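PDB 3E6Z: cation efflux system protein CusF from Escherichia coli, which binds one copper ion per polypeptide as a periplasmic metallochaperone of the Cus efflux system, which mediates resistance to copper and silver. Local coordinates for residues Val60-Val65 and Ser71-Ile76. The protein carries 1 engineered substitution. Sequence-based numbering, arbitrary orientation.
Sequences VAFNFV and SLLQDI
Residues Val60-Val65 and Ser71-Ile76 are the paired parts of the two antiparallel strands of the C-terminal beta hairpin of CusF, and a classic beta bulge interrupts their register. On the loop-proximal side Val65 and Leu72 form a regular hydrogen-bonded pair, Val65 N to Leu72 O at 2.9 Å and Leu72 N to Val65 O at 2.8 Å. The next such pair should set one residue against Asn63, yet two face it: Asn63 O accepts hydrogen bonds from Gln74 N at 2.8 Å and, weakly, from Asp75 N, while Asn63 N donates to Asp75 O. The chain turns a corner at Gln74, the kind of bend by which a strongly coiled sheet can close into the small barrel of the OB fold to which CusF belongs.

Beside the bulge, a side-chain bond joins two of the same residues. Asn63 ND2 gives a nearly straight bond (173°) to the syn lone pair of Asp75 OD1 at 2.8 Å; the acceptor lies in the amide plane, although amide and carboxylate planes are 63° apart. Asp75 CG sits between its backbone N and carbonyl carbon (chi1 52°), which brings the carboxylate close to the Asn63 amide N-H. A water donates to both Asp75 OD1 and Ala61 O, and Asn63 OD1 is engaged by Ser9 OG. Towards the interior, Ile76 CG1 lies 3.9 Å from Val60 CB and equally close to Phe62 CB, whereas Leu73 CD2 meets Phe62 CD2 at 3.8 Å. The rings of Phe62 and Phe64 each make an edge-to-face contact with Phe43, and the Phe64 side chain lies about 6 Å from the copper(II) ion bound by His28, Met39 and Met41.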
loop_
_atom_site.group_PDB
_atom_site.type_symbol
_atom_site.label_atom_id
_atom_site.label_comp_id
_atom_site.label_asym_id
_atom_site.label_seq_id
_atom_site.Cartn_x
_atom_site.Cartn_y
_atom_site.Cartn_z
ATOM N N VAL A 60 -7.869 -3.416 3.904
ATOM C CA VAL A 60 -7.173 -3.950 2.728
ATOM C C VAL A 60 -5.911 -4.675 3.098
ATOM O O VAL A 60 -5.284 -4.394 4.092
ATOM C CB VAL A 60 -6.891 -2.815 1.687
ATOM C CG1 VAL A 60 -8.179 -2.317 1.013
ATOM C CG2 VAL A 60 -6.135 -1.670 2.390
ATOM N N ALA A 61 -5.562 -5.600 2.179
ATOM C CA ALA A 61 -4.228 -6.253 2.155
ATOM C C ALA A 61 -3.571 -5.789 0.829
ATOM O O ALA A 61 -4.184 -5.784 -0.209
ATOM C CB ALA A 61 -4.431 -7.774 2.114
ATOM N N PHE A 62 -2.289 -5.378 0.933
ATOM C CA PHE A 62 -1.679 -4.822 -0.230
ATOM C C PHE A 62 -0.206 -5.081 -0.118
ATOM O O PHE A 62 0.377 -5.366 0.898
ATOM C CB PHE A 62 -2.020 -3.300 -0.419
ATOM C CG PHE A 62 -1.569 -2.452 0.720
ATOM C CD1 PHE A 62 -2.298 -2.362 1.966
ATOM C CD2 PHE A 62 -0.390 -1.624 0.601
ATOM C CE1 PHE A 62 -1.841 -1.562 2.966
ATOM C CE2 PHE A 62 -0.004 -0.797 1.582
ATOM C CZ PHE A 62 -0.717 -0.706 2.802
ATOM N N ASN A 63 0.394 -4.970 -1.320
ATOM C CA ASN A 63 1.859 -5.236 -1.445
ATOM C C ASN A 63 2.397 -4.068 -2.269
ATOM O O ASN A 63 1.764 -3.609 -3.210
ATOM C CB ASN A 63 2.155 -6.540 -2.205
ATOM C CG ASN A 63 1.785 -7.709 -1.335
ATOM O OD1 ASN A 63 2.519 -8.050 -0.405
ATOM N ND2 ASN A 63 0.532 -8.186 -1.460
ATOM N N PHE A 64 3.597 -3.567 -1.891
ATOM C CA PHE A 64 4.149 -2.413 -2.641
ATOM C C PHE A 64 5.674 -2.537 -2.631
ATOM O O PHE A 64 6.305 -3.272 -1.904
ATOM C CB PHE A 64 3.680 -1.079 -1.942
ATOM C CG PHE A 64 4.183 -0.900 -0.520
ATOM C CD1 PHE A 64 3.460 -1.489 0.554
ATOM C CD2 PHE A 64 5.338 -0.193 -0.201
ATOM C CE1 PHE A 64 3.841 -1.284 1.868
ATOM C CE2 PHE A 64 5.711 -0.035 1.118
ATOM C CZ PHE A 64 4.956 -0.564 2.123
ATOM N N VAL A 65 6.226 -1.735 -3.577
ATOM C CA VAL A 65 7.680 -1.628 -3.711
ATOM C C VAL A 65 8.062 -0.146 -3.552
ATOM O O VAL A 65 7.399 0.756 -4.073
ATOM C CB VAL A 65 8.201 -2.214 -5.058
ATOM C CG1 VAL A 65 7.848 -3.683 -5.068
ATOM C CG2 VAL A 65 7.710 -1.628 -6.073
ATOM N N SER A 71 5.778 4.799 -3.125
ATOM C CA SER A 71 5.477 3.412 -2.757
ATOM C C SER A 71 4.511 2.905 -3.835
ATOM O O SER A 71 3.339 3.319 -3.875
ATOM C CB SER A 71 4.836 3.371 -1.341
ATOM O OG SER A 71 5.648 3.899 -0.371
ATOM N N LEU A 72 5.055 2.109 -4.758
ATOM C CA LEU A 72 4.293 1.667 -5.920
ATOM C C LEU A 72 3.526 0.382 -5.587
ATOM O O LEU A 72 4.094 -0.603 -5.138
ATOM C CB LEU A 72 5.272 1.304 -7.058
ATOM C CG LEU A 72 6.216 2.464 -7.449
ATOM C CD1 LEU A 72 7.083 1.933 -8.660
ATOM C CD2 LEU A 72 5.413 3.735 -7.892
ATOM N N LEU A 73 2.182 0.435 -5.799
ATOM C CA LEU A 73 1.393 -0.786 -5.464
ATOM C C LEU A 73 1.589 -1.874 -6.431
ATOM O O LEU A 73 1.442 -1.719 -7.669
ATOM C CB LEU A 73 -0.089 -0.376 -5.424
ATOM C CG LEU A 73 -0.490 0.492 -4.247
ATOM C CD1 LEU A 73 -1.841 1.157 -4.517
ATOM C CD2 LEU A 73 -0.477 -0.300 -2.951
ATOM N N GLN A 74 1.894 -3.075 -5.934
ATOM C CA GLN A 74 1.825 -4.290 -6.703
ATOM C C GLN A 74 0.360 -4.758 -6.835
ATOM O O GLN A 74 -0.043 -5.193 -7.921
ATOM C CB GLN A 74 2.631 -5.417 -6.019
ATOM C CG GLN A 74 4.152 -5.124 -5.785
ATOM C CD GLN A 74 4.929 -5.195 -7.114
ATOM O OE1 GLN A 74 4.919 -4.217 -7.874
ATOM N NE2 GLN A 74 5.534 -6.340 -7.364
ATOM N N ASP A 75 -0.378 -4.690 -5.714
ATOM C CA ASP A 75 -1.756 -5.233 -5.702
ATOM C C ASP A 75 -2.413 -4.684 -4.442
ATOM O O ASP A 75 -1.747 -4.257 -3.497
ATOM C CB ASP A 75 -1.743 -6.758 -5.751
ATOM C CG ASP A 75 -0.848 -7.370 -4.664
ATOM O OD1 ASP A 75 -1.139 -7.196 -3.464
ATOM O OD2 ASP A 75 0.266 -7.832 -5.032
ATOM N N ILE A 76 -3.750 -4.726 -4.444
ATOM C CA ILE A 76 -4.521 -4.314 -3.267
ATOM C C ILE A 76 -5.842 -4.983 -3.450
ATOM O O ILE A 76 -6.430 -5.050 -4.485
ATOM C CB ILE A 76 -4.632 -2.734 -3.207
ATOM C CG1 ILE A 76 -5.435 -2.338 -1.937
ATOM C CG2 ILE A 76 -5.227 -2.113 -4.466
ATOM C CD1 ILE A 76 -5.228 -0.924 -1.590
HETATM O O HOH W 1 -3.527 -7.659 -2.293
#